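Local coordinates for protein beta-mannosidase (Trichoderma harzianum, PDB 4CVU) that probably hydrolyses beta-mannosidic bonds to release beta-linked mannose from glycans and other mannosides, as a fungal member of glycoside hydrolase family 2, at residues A[76-81]-A[634-639]; A[181-186]-A[628-633]; A[228-233]-A[257-262]. All coordinates share one frame; numbering follows the deposited sequence.

How the contacts relate
From the N terminus, residues 76-81 come first, at the end of a short helix and just beyond it, in the galactose-binding-like domain. Residues 181-186 follow in a loop of the same domain. Contact 3 then pairs the two consecutive strands of a beta hairpin in the immunoglobulin-like domain, and closes the shortest of the three loops. The chain goes on through the central catalytic barrel. Residues 628-633 close contact 2, and residues 634-639 close contact 1 directly after. Contact 3 is thus nested within contact 2, and contact 2 within contact 1. Contacts 1 and 2 touch and share one N-acetylglucosamine. Together they fasten the N-terminal domain to the barrel.

Contact 1: A[76-81]-A[634-639]. With NAG (2-acetamido-2-deoxy-beta-D-glucopyranose), chain L.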
loop_
_atom_site.group_PDB
_atom_site.type_symbol
_atom_site.label_atom_id
_atom_site.label_comp_id
_atom_site.label_asym_id
_atom_site.label_seq_id
_atom_site.Cartn_x
_atom_site.Cartn_y
_atom_site.Cartn_z
ATOM N N ASP A 76 -9.513 7.199 7.927
ATOM C CA ASP A 76 -10.575 7.526 8.880
ATOM C C ASP A 76 -10.340 8.941 9.349
ATOM O O ASP A 76 -11.280 9.625 9.672
ATOM C CB ASP A 76 -10.600 6.569 10.098
ATOM C CG ASP A 76 -11.895 6.608 10.854
ATOM O OD1 ASP A 76 -12.932 6.879 10.234
ATOM O OD2 ASP A 76 -11.919 6.343 12.093
ATOM N N PHE A 77 -9.071 9.363 9.408
ATOM C CA PHE A 77 -8.717 10.725 9.790
ATOM C C PHE A 77 -8.675 11.631 8.574
ATOM O O PHE A 77 -9.367 12.672 8.535
ATOM C CB PHE A 77 -7.394 10.760 10.563
ATOM C CG PHE A 77 -7.504 10.118 11.921
ATOM C CD1 PHE A 77 -8.225 10.722 12.919
ATOM C CD2 PHE A 77 -6.947 8.882 12.165
ATOM C CE1 PHE A 77 -8.359 10.127 14.161
ATOM C CE2 PHE A 77 -7.077 8.274 13.401
ATOM C CZ PHE A 77 -7.787 8.898 14.400
ATOM N N ASP A 78 -7.909 11.204 7.581
ATOM C CA ASP A 78 -7.563 12.039 6.455
ATOM C C ASP A 78 -8.752 12.407 5.578
ATOM O O ASP A 78 -8.689 13.400 4.851
ATOM C CB ASP A 78 -6.518 11.375 5.569
ATOM C CG ASP A 78 -5.217 10.984 6.311
ATOM O OD1 ASP A 78 -4.905 11.455 7.404
ATOM O OD2 ASP A 78 -4.519 10.125 5.772
ATOM N N LEU A 79 -9.830 11.608 5.624
ATOM C CA LEU A 79 -11.008 11.860 4.773
ATOM C C LEU A 79 -12.149 12.665 5.429
ATOM O O LEU A 79 -13.210 12.832 4.833
ATOM C CB LEU A 79 -11.565 10.539 4.237
ATOM C CG LEU A 79 -10.591 9.747 3.370
ATOM C CD1 LEU A 79 -11.307 8.529 2.863
ATOM C CD2 LEU A 79 -10.075 10.547 2.182
ATOM N N ARG A 80 -11.919 13.193 6.630
ATOM C CA ARG A 80 -12.981 13.857 7.361
ATOM C C ARG A 80 -13.488 15.149 6.690
ATOM O O ARG A 80 -14.630 15.552 6.907
ATOM C CB ARG A 80 -12.552 14.120 8.804
ATOM C CG ARG A 80 -12.587 12.873 9.646
ATOM C CD ARG A 80 -12.189 13.185 11.076
ATOM N NE ARG A 80 -12.385 12.011 11.949
ATOM C CZ ARG A 80 -11.811 11.895 13.144
ATOM N NH1 ARG A 80 -11.059 12.899 13.610
ATOM N NH2 ARG A 80 -11.995 10.799 13.903
ATOM N N TRP A 81 -12.686 15.745 5.810
ATOM C CA TRP A 81 -13.167 16.862 5.008
ATOM C C TRP A 81 -14.396 16.535 4.172
ATOM O O TRP A 81 -15.077 17.440 3.676
ATOM C CB TRP A 81 -12.074 17.377 4.079
ATOM C CG TRP A 81 -11.512 16.372 3.097
ATOM C CD1 TRP A 81 -10.492 15.502 3.315
ATOM C CD2 TRP A 81 -11.882 16.220 1.731
ATOM N NE1 TRP A 81 -10.218 14.781 2.164
ATOM C CE2 TRP A 81 -11.087 15.196 1.188
ATOM C CE3 TRP A 81 -12.839 16.814 0.928
ATOM C CZ2 TRP A 81 -11.211 14.778 -0.146
ATOM C CZ3 TRP A 81 -12.965 16.401 -0.394
ATOM C CH2 TRP A 81 -12.156 15.407 -0.914
ATOM N N LEU A 634 -13.024 12.888 18.673
ATOM C CA LEU A 634 -12.339 13.060 17.401
ATOM C C LEU A 634 -10.814 13.022 17.465
ATOM O O LEU A 634 -10.168 13.192 16.456
ATOM C CB LEU A 634 -12.827 14.352 16.734
ATOM C CG LEU A 634 -14.275 14.389 16.231
ATOM C CD1 LEU A 634 -14.659 15.780 15.739
ATOM C CD2 LEU A 634 -14.522 13.388 15.111
ATOM N N THR A 635 -10.218 12.770 18.629
ATOM C CA THR A 635 -8.756 12.742 18.716
ATOM C C THR A 635 -8.127 11.465 18.105
ATOM O O THR A 635 -8.827 10.459 17.902
ATOM C CB THR A 635 -8.262 12.846 20.166
ATOM O OG1 THR A 635 -8.690 11.700 20.912
ATOM C CG2 THR A 635 -8.781 14.131 20.817
ATOM N N ARG A 636 -6.820 11.530 17.833
ATOM C CA ARG A 636 -6.016 10.337 17.515
ATOM C C ARG A 636 -5.620 9.714 18.834
ATOM O O ARG A 636 -4.557 9.997 19.380
ATOM C CB ARG A 636 -4.763 10.675 16.705
ATOM C CG ARG A 636 -5.045 11.195 15.308
ATOM C CD ARG A 636 -3.793 11.180 14.433
ATOM N NE ARG A 636 -4.105 11.566 13.055
ATOM C CZ ARG A 636 -3.352 11.290 11.993
ATOM N NH1 ARG A 636 -2.210 10.617 12.110
ATOM N NH2 ARG A 636 -3.737 11.702 10.792
ATOM N N ASN A 637 -6.487 8.866 19.347
ATOM C CA ASN A 637 -6.347 8.351 20.686
ATOM C C ASN A 637 -5.512 7.044 20.709
ATOM O O ASN A 637 -6.050 5.916 20.723
ATOM C CB ASN A 637 -7.734 8.194 21.273
ATOM C CG ASN A 637 -7.725 8.092 22.776
ATOM O OD1 ASN A 637 -6.752 7.635 23.371
ATOM N ND2 ASN A 637 -8.810 8.541 23.403
ATOM N N ILE A 638 -4.193 7.217 20.727
ATOM C CA ILE A 638 -3.233 6.094 20.764
ATOM C C ILE A 638 -3.365 5.337 22.069
ATOM O O ILE A 638 -3.269 4.126 22.101
ATOM C CB ILE A 638 -1.758 6.585 20.569
ATOM C CG1 ILE A 638 -1.430 6.685 19.093
ATOM C CG2 ILE A 638 -0.733 5.597 21.134
ATOM C CD1 ILE A 638 -1.738 8.025 18.539
ATOM N N HIS A 639 -3.601 6.049 23.150
ATOM C CA HIS A 639 -3.700 5.415 24.453
ATOM C C HIS A 639 -4.843 4.368 24.508
ATOM O O HIS A 639 -4.647 3.242 24.935
ATOM C CB HIS A 639 -3.914 6.468 25.535
ATOM C CG HIS A 639 -4.153 5.894 26.900
ATOM N ND1 HIS A 639 -3.126 5.596 27.779
ATOM C CD2 HIS A 639 -5.308 5.546 27.530
ATOM C CE1 HIS A 639 -3.640 5.100 28.897
ATOM N NE2 HIS A 639 -4.961 5.053 28.767
HETATM C C1 NAG L . -10.728 7.007 25.787
HETATM C C2 NAG L . -10.746 6.488 27.197
HETATM C C3 NAG L . -11.500 7.467 28.082
HETATM C C4 NAG L . -10.860 8.848 27.920
HETATM C C5 NAG L . -10.796 9.237 26.440
HETATM C C6 NAG L . -10.134 10.588 26.197
HETATM C C7 NAG L . -10.928 4.144 27.931
HETATM C C8 NAG L . -11.669 2.832 27.798
HETATM N N2 NAG L . -11.351 5.168 27.187
HETATM O O3 NAG L . -11.454 6.980 29.424
HETATM O O4 NAG L . -11.578 9.851 28.627
HETATM O O5 NAG L . -10.053 8.255 25.747
HETATM O O6 NAG L . -8.842 10.556 26.750
HETATM O O7 NAG L . -9.974 4.198 28.697
HETATM O O HOH W 1 -11.314 9.997 16.575
#
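Phe77 and Arg636 meet because both side chains leave the backbone with CG anti to the carbonyl carbon (chi1 -68° and -66°), and Arg636 then runs extended from CG to NE. Its CG sits over one face of the Phe77 ring in a CH-pi contact, 3.8 Å from CG to the ring centroid. Further out, the guanidinium passes Phe77 CD2, with the two planes 33° apart. The Arg636 chain crosses the ring to reach Asp78. There OD1 of Asp78 and NH2 of Arg636 form a salt bridge at 3.6 Å, which is long. Arg636 also makes a weak hydrogen bond to Gly65 of the second subunit.

Arg80 carries the other half of the contact. Its NH1 donates to Leu634 O at 3.0 Å, close to the guanidinium plane. Its NH2 reaches Thr635 O through one water, with 2.9 Å from NH2 to the water and 2.9 Å from the water to the carbonyl oxygen. Leu634 CD2 lies over the centre of one guanidinium face, 3.7 Å from Arg80 CZ. Phe77 CD1 lies over the opposite face, nearer its rim. NH2 also has a salt bridge to Glu184.

Asn637 N-caps helix 638-655 through OD1. Its ND2 donates to O5 of an N-acetylglucosamine at 2.7 Å.

The Arg80 guanidinium is therefore sandwiched between two apolar groups, which with the bonds at its edge fix how it is turned. This surface joint ties the N-terminal domain to the loop before helix 638-655, and the Arg80 charge is probably offset at least in part by Glu184.

Contact 2: A[181-186]-A[628-633]. With NAG (2-acetamido-2-deoxy-beta-D-glucopyranose), chain L.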
loop_
_atom_site.group_PDB
_atom_site.type_symbol
_atom_site.label_atom_id
_atom_site.label_comp_id
_atom_site.label_asym_id
_atom_site.label_seq_id
_atom_site.Cartn_x
_atom_site.Cartn_y
_atom_site.Cartn_z
ATOM N N TYR A 181 -21.761 9.377 25.374
ATOM C CA TYR A 181 -20.341 9.255 25.098
ATOM C C TYR A 181 -20.125 8.751 23.685
ATOM O O TYR A 181 -20.670 7.710 23.322
ATOM C CB TYR A 181 -19.739 8.267 26.084
ATOM C CG TYR A 181 -18.260 8.043 25.912
ATOM C CD1 TYR A 181 -17.352 9.050 26.140
ATOM C CD2 TYR A 181 -17.775 6.795 25.546
ATOM C CE1 TYR A 181 -15.981 8.840 25.994
ATOM C CE2 TYR A 181 -16.422 6.580 25.379
ATOM C CZ TYR A 181 -15.542 7.602 25.612
ATOM O OH TYR A 181 -14.207 7.330 25.464
ATOM N N PRO A 182 -19.375 9.485 22.866
ATOM C CA PRO A 182 -19.239 9.031 21.483
ATOM C C PRO A 182 -18.187 7.943 21.261
ATOM O O PRO A 182 -17.442 7.593 22.187
ATOM C CB PRO A 182 -18.785 10.280 20.740
ATOM C CG PRO A 182 -18.138 11.155 21.753
ATOM C CD PRO A 182 -18.571 10.695 23.135
ATOM N N PHE A 183 -18.145 7.445 20.019
ATOM C CA PHE A 183 -17.079 6.589 19.525
ATOM C C PHE A 183 -16.120 7.529 18.837
ATOM O O PHE A 183 -14.979 7.717 19.286
ATOM C CB PHE A 183 -17.627 5.509 18.560
ATOM C CG PHE A 183 -18.355 4.379 19.255
ATOM C CD1 PHE A 183 -17.655 3.314 19.780
ATOM C CD2 PHE A 183 -19.731 4.385 19.378
ATOM C CE1 PHE A 183 -18.312 2.273 20.416
ATOM C CE2 PHE A 183 -20.398 3.351 20.030
ATOM C CZ PHE A 183 -19.685 2.303 20.538
ATOM N N GLU A 184 -16.596 8.144 17.756
ATOM C CA GLU A 184 -15.869 9.224 17.136
ATOM C C GLU A 184 -16.728 10.499 17.129
ATOM O O GLU A 184 -16.521 11.332 18.007
ATOM C CB GLU A 184 -15.333 8.812 15.754
ATOM C CG GLU A 184 -14.224 7.774 15.906
ATOM C CD GLU A 184 -13.759 7.160 14.598
ATOM O OE1 GLU A 184 -13.227 7.889 13.726
ATOM O OE2 GLU A 184 -13.936 5.928 14.443
ATOM N N TYR A 185 -17.655 10.669 16.172
ATOM C CA TYR A 185 -18.549 11.852 16.189
ATOM C C TYR A 185 -19.558 11.820 17.338
ATOM O O TYR A 185 -20.110 10.794 17.633
ATOM C CB TYR A 185 -19.350 11.992 14.912
ATOM C CG TYR A 185 -18.483 12.293 13.726
ATOM C CD1 TYR A 185 -18.114 13.608 13.419
ATOM C CD2 TYR A 185 -17.995 11.277 12.922
ATOM C CE1 TYR A 185 -17.306 13.900 12.328
ATOM C CE2 TYR A 185 -17.180 11.551 11.822
ATOM C CZ TYR A 185 -16.842 12.842 11.527
ATOM O OH TYR A 185 -16.048 13.081 10.429
ATOM N N PRO A 186 -19.786 12.956 17.994
ATOM C CA PRO A 186 -20.820 13.088 19.011
ATOM C C PRO A 186 -22.180 13.354 18.415
ATOM O O PRO A 186 -22.311 13.671 17.248
ATOM C CB PRO A 186 -20.392 14.350 19.749
ATOM C CG PRO A 186 -19.731 15.162 18.677
ATOM C CD PRO A 186 -18.956 14.166 17.890
ATOM N N HIS A 628 -10.753 -0.819 19.531
ATOM C CA HIS A 628 -10.962 -1.376 20.877
ATOM C C HIS A 628 -9.749 -0.935 21.688
ATOM O O HIS A 628 -8.720 -1.598 21.621
ATOM C CB HIS A 628 -11.030 -2.914 20.825
ATOM C CG HIS A 628 -11.304 -3.548 22.164
ATOM N ND1 HIS A 628 -12.387 -3.195 22.943
ATOM C CD2 HIS A 628 -10.676 -4.548 22.828
ATOM C CE1 HIS A 628 -12.394 -3.928 24.053
ATOM N NE2 HIS A 628 -11.363 -4.753 24.009
ATOM N N TYR A 629 -9.813 0.163 22.454
ATOM C CA TYR A 629 -11.008 0.887 22.834
ATOM C C TYR A 629 -11.157 2.183 22.048
ATOM O O TYR A 629 -10.169 2.778 21.656
ATOM C CB TYR A 629 -10.946 1.237 24.320
ATOM C CG TYR A 629 -11.068 0.031 25.177
ATOM C CD1 TYR A 629 -10.011 -0.846 25.311
ATOM C CD2 TYR A 629 -12.266 -0.265 25.820
ATOM C CE1 TYR A 629 -10.125 -1.987 26.085
ATOM C CE2 TYR A 629 -12.395 -1.401 26.601
ATOM C CZ TYR A 629 -11.321 -2.262 26.723
ATOM O OH TYR A 629 -11.433 -3.388 27.476
ATOM N N PRO A 630 -12.398 2.647 21.860
ATOM C CA PRO A 630 -12.615 3.749 20.952
ATOM C C PRO A 630 -12.161 5.111 21.561
ATOM O O PRO A 630 -11.941 5.248 22.781
ATOM C CB PRO A 630 -14.117 3.688 20.680
ATOM C CG PRO A 630 -14.709 3.013 21.852
ATOM C CD PRO A 630 -13.646 2.209 22.523
ATOM N N ALA A 631 -12.010 6.065 20.677
ATOM C CA ALA A 631 -11.365 7.320 20.968
ATOM C C ALA A 631 -12.191 8.209 21.913
ATOM O O ALA A 631 -11.634 9.066 22.593
ATOM C CB ALA A 631 -11.060 8.046 19.643
ATOM N N GLY A 632 -13.501 7.995 21.955
ATOM C CA GLY A 632 -14.394 8.824 22.735
ATOM C C GLY A 632 -14.537 10.222 22.155
ATOM O O GLY A 632 -14.705 11.177 22.899
ATOM N N GLY A 633 -14.446 10.376 20.836
ATOM C CA GLY A 633 -14.387 11.713 20.267
ATOM C C GLY A 633 -13.497 11.714 19.052
ATOM O O GLY A 633 -13.218 10.649 18.484
HETATM C C1 NAG L . -10.728 7.007 25.787
HETATM C C2 NAG L . -10.746 6.488 27.197
HETATM C C3 NAG L . -11.500 7.467 28.082
HETATM C C4 NAG L . -10.860 8.848 27.920
HETATM C C5 NAG L . -10.796 9.237 26.440
HETATM C C6 NAG L . -10.134 10.588 26.197
HETATM C C7 NAG L . -10.928 4.144 27.931
HETATM C C8 NAG L . -11.669 2.832 27.798
HETATM N N2 NAG L . -11.351 5.168 27.187
HETATM O O3 NAG L . -11.454 6.980 29.424
HETATM O O4 NAG L . -11.578 9.851 28.627
HETATM O O5 NAG L . -10.053 8.255 25.747
HETATM O O6 NAG L . -8.842 10.556 26.750
HETATM O O7 NAG L . -9.974 4.198 28.697
HETATM O O HOH W 2 -13.368 4.637 25.047
#
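Phe183 and Gly633 supply the backbone bond of this contact. Gly633 N donates to Phe183 O at 3.1 Å, nearly straight at 161°. The N-H comes from well above the carbonyl plane. The two loops run at about a right angle to each other, so they touch over a short length and form no sheet.

CA-H...O contacts flank this bond. Gly632 CA points a hydrogen at Pro182 O, with 3.3 Å from CA to O. Glu184 CA does the same toward Gly633 O, also at 3.3 Å. The two glycines let the backbones come this near. With CG anti to the backbone N (chi1 -180°), the Tyr181 ring heads across Gly632, and Tyr181 OH ends 3.1 Å from Gly632 CA, where a CB would clash. Gly632 also has a positive phi. At the backbone angles of Gly633 a CB would press on the carbonyl oxygen of the residue before.

The apolar part is small. The Phe183 ring meets the Pro630 ring obliquely, with Phe183 CD1 3.6 Å from Pro630 CG. Phe183 also stacks on Trp200.

A water makes a polar link between both loops and the sugar. It lies 2.9 Å from Tyr181 OH, in the plane of that ring, and donates to Pro630 O at 2.7 Å. It accepts from N2 of the N-acetylglucosamine. The acetyl methyl C8 of the sugar rests near CD2 of the Tyr629 ring.

The join thus rests mainly on backbone atoms, and depends on the two glycines more than on side-chain matching. The water ties Tyr181, the Pro630 carbonyl and the sugar amide together.

Contact 3: A[228-233]-A[257-262]; sequences SLNTDI and SLDFLG. With MAN (alpha-D-mannopyranose), chain E.
Leu229 and Asn230 both lie opposite Asp259, so strand 227-237 has one residue more than its neighbour here. This is a beta bulge in the antiparallel sheet of the immunoglobulin-like domain of family 2. Leu229 takes up the extra residue with near-helical backbone angles. Its N donates to Asp259 O at 3.0 Å, from above the carbonyl plane. Asp259 N donates to Asn230 O at 2.8 Å, nearly along the C=O axis. Beyond the bulge, Asp232 N donates to Ser257 O at 2.8 Å in a regular hydrogen-bonded pair.

Leu229 CD1 packs 3.8 Å from Leu261 CG, the side chains crossing at about a right angle. Both also touch Val108 of the N-terminal domain. On the face with Ser228 and Phe260, Thr231 lies beside Leu258, and both touch strand 340-346.

Asn230, Asp232, Ser257 and Asp259 share the other face. The Asn230 and Asp259 side chains lie side by side and point the same way, their amide and carboxylate planes 56° apart. Asp259 has CG anti to the carbonyl carbon (chi1 -58°), and its OD1 accepts from O6 of a glycan mannose at 2.7 Å. OD1 is also hydrogen-bonded to Thr298 OG1. Asp259 OD2 forms a salt bridge with Arg473 and takes a hydrogen bond from a water at 2.7 Å; Asn230 ND2 donates to the same water. An alanine in place of Asp259 would probably leave Thr298, the mannose hydroxyl and the Arg473 charge without this mate, and the water less firmly held.

A second water sits beside the bulge on the face of Ser228 and Thr231. It donates to Asp259 O at 2.6 Å and lies 2.6 Å from Ser228 OG. It is also hydrogen-bonded to Thr231 OG1, which bonds to Ser342 OG as well.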
loop_
_atom_site.group_PDB
_atom_site.type_symbol
_atom_site.label_atom_id
_atom_site.label_comp_id
_atom_site.label_asym_id
_atom_site.label_seq_id
_atom_site.Cartn_x
_atom_site.Cartn_y
_atom_site.Cartn_z
ATOM N N SER A 228 -47.062 0.331 -6.995
ATOM C CA SER A 228 -46.895 -0.334 -5.701
ATOM C C SER A 228 -45.714 0.260 -4.914
ATOM O O SER A 228 -44.584 0.240 -5.384
ATOM C CB SER A 228 -46.655 -1.826 -5.907
ATOM O OG SER A 228 -46.368 -2.440 -4.676
ATOM N N LEU A 229 -45.988 0.780 -3.721
ATOM C CA LEU A 229 -44.937 1.307 -2.846
ATOM C C LEU A 229 -44.307 0.243 -1.959
ATOM O O LEU A 229 -43.083 0.175 -1.836
ATOM C CB LEU A 229 -45.501 2.403 -1.932
ATOM C CG LEU A 229 -45.737 3.750 -2.600
ATOM C CD1 LEU A 229 -46.703 4.584 -1.787
ATOM C CD2 LEU A 229 -44.424 4.490 -2.828
ATOM N N ASN A 230 -45.151 -0.566 -1.333
ATOM C CA ASN A 230 -44.746 -1.465 -0.246
ATOM C C ASN A 230 -45.913 -2.447 0.036
ATOM O O ASN A 230 -47.085 -2.088 -0.107
ATOM C CB ASN A 230 -44.434 -0.652 1.020
ATOM C CG ASN A 230 -43.757 -1.473 2.103
ATOM O OD1 ASN A 230 -43.187 -2.518 1.826
ATOM N ND2 ASN A 230 -43.783 -0.976 3.343
ATOM N N THR A 231 -45.594 -3.669 0.455
ATOM C CA THR A 231 -46.612 -4.719 0.638
ATOM C C THR A 231 -46.320 -5.553 1.887
ATOM O O THR A 231 -45.248 -6.149 2.004
ATOM C CB THR A 231 -46.659 -5.631 -0.599
ATOM O OG1 THR A 231 -47.052 -4.868 -1.763
ATOM C CG2 THR A 231 -47.649 -6.779 -0.397
ATOM N N ASP A 232 -47.270 -5.567 2.824
ATOM C CA ASP A 232 -47.168 -6.355 4.054
ATOM C C ASP A 232 -47.961 -7.633 3.841
ATOM O O ASP A 232 -49.196 -7.576 3.669
ATOM C CB ASP A 232 -47.702 -5.548 5.240
ATOM C CG ASP A 232 -47.555 -6.286 6.595
ATOM O OD1 ASP A 232 -47.434 -7.543 6.625
ATOM O OD2 ASP A 232 -47.610 -5.581 7.647
ATOM N N ILE A 233 -47.260 -8.770 3.821
ATOM C CA ILE A 233 -47.888 -10.100 3.830
ATOM C C ILE A 233 -47.621 -10.694 5.197
ATOM O O ILE A 233 -46.431 -10.736 5.656
ATOM C CB ILE A 233 -47.314 -11.051 2.775
ATOM C CG1 ILE A 233 -47.349 -10.434 1.354
ATOM C CG2 ILE A 233 -48.066 -12.368 2.789
ATOM C CD1 ILE A 233 -48.733 -10.105 0.840
ATOM N N SER A 257 -51.720 -6.543 2.733
ATOM C CA SER A 257 -51.995 -5.120 2.821
ATOM C C SER A 257 -51.022 -4.375 1.894
ATOM O O SER A 257 -49.781 -4.483 2.036
ATOM C CB SER A 257 -51.864 -4.660 4.277
ATOM O OG SER A 257 -52.266 -3.313 4.418
ATOM N N LEU A 258 -51.569 -3.645 0.936
ATOM C CA LEU A 258 -50.754 -3.031 -0.127
ATOM C C LEU A 258 -50.775 -1.503 -0.093
ATOM O O LEU A 258 -51.858 -0.909 -0.151
ATOM C CB LEU A 258 -51.274 -3.476 -1.488
ATOM C CG LEU A 258 -50.834 -4.842 -2.024
ATOM C CD1 LEU A 258 -51.490 -6.004 -1.301
ATOM C CD2 LEU A 258 -51.171 -4.902 -3.522
ATOM N N ASP A 259 -49.590 -0.881 -0.033
ATOM C CA ASP A 259 -49.444 0.567 -0.157
ATOM C C ASP A 259 -49.200 0.936 -1.628
ATOM O O ASP A 259 -48.558 0.181 -2.347
ATOM C CB ASP A 259 -48.286 1.076 0.716
ATOM C CG ASP A 259 -48.463 0.715 2.188
ATOM O OD1 ASP A 259 -49.609 0.759 2.657
ATOM O OD2 ASP A 259 -47.461 0.364 2.871
ATOM N N PHE A 260 -49.715 2.088 -2.068
ATOM C CA PHE A 260 -49.665 2.465 -3.492
ATOM C C PHE A 260 -49.775 3.982 -3.740
ATOM O O PHE A 260 -50.089 4.749 -2.838
ATOM C CB PHE A 260 -50.772 1.721 -4.263
ATOM C CG PHE A 260 -52.177 2.008 -3.752
ATOM C CD1 PHE A 260 -52.898 3.103 -4.210
ATOM C CD2 PHE A 260 -52.758 1.201 -2.782
ATOM C CE1 PHE A 260 -54.179 3.385 -3.711
ATOM C CE2 PHE A 260 -54.025 1.478 -2.280
ATOM C CZ PHE A 260 -54.740 2.569 -2.738
ATOM N N LEU A 261 -49.458 4.393 -4.961
ATOM C CA LEU A 261 -49.857 5.687 -5.508
ATOM C C LEU A 261 -50.723 5.407 -6.780
ATOM O O LEU A 261 -50.528 4.383 -7.393
ATOM C CB LEU A 261 -48.607 6.495 -5.887
ATOM C CG LEU A 261 -47.487 6.673 -4.852
ATOM C CD1 LEU A 261 -46.174 7.065 -5.517
ATOM C CD2 LEU A 261 -47.839 7.680 -3.767
ATOM N N GLY A 262 -51.708 6.213 -7.190
ATOM C CA GLY A 262 -52.426 7.221 -6.432
ATOM C C GLY A 262 -53.894 6.826 -6.144
ATOM O O GLY A 262 -54.237 6.520 -4.996
HETATM C C1 MAN E . -50.193 4.850 7.989
HETATM C C2 MAN E . -50.437 5.911 6.939
HETATM C C3 MAN E . -51.515 5.427 5.977
HETATM C C4 MAN E . -51.204 4.007 5.467
HETATM C C5 MAN E . -50.773 3.062 6.578
HETATM C C6 MAN E . -50.286 1.730 6.017
HETATM O O2 MAN E . -49.240 6.134 6.203
HETATM O O3 MAN E . -51.569 6.309 4.873
HETATM O O4 MAN E . -52.352 3.419 4.885
HETATM O O5 MAN E . -49.788 3.638 7.363
HETATM O O6 MAN E . -49.224 1.883 5.103
HETATM O O HOH W 3 -48.253 -2.374 -2.950
HETATM O O HOH W 4 -45.152 1.567 3.591
#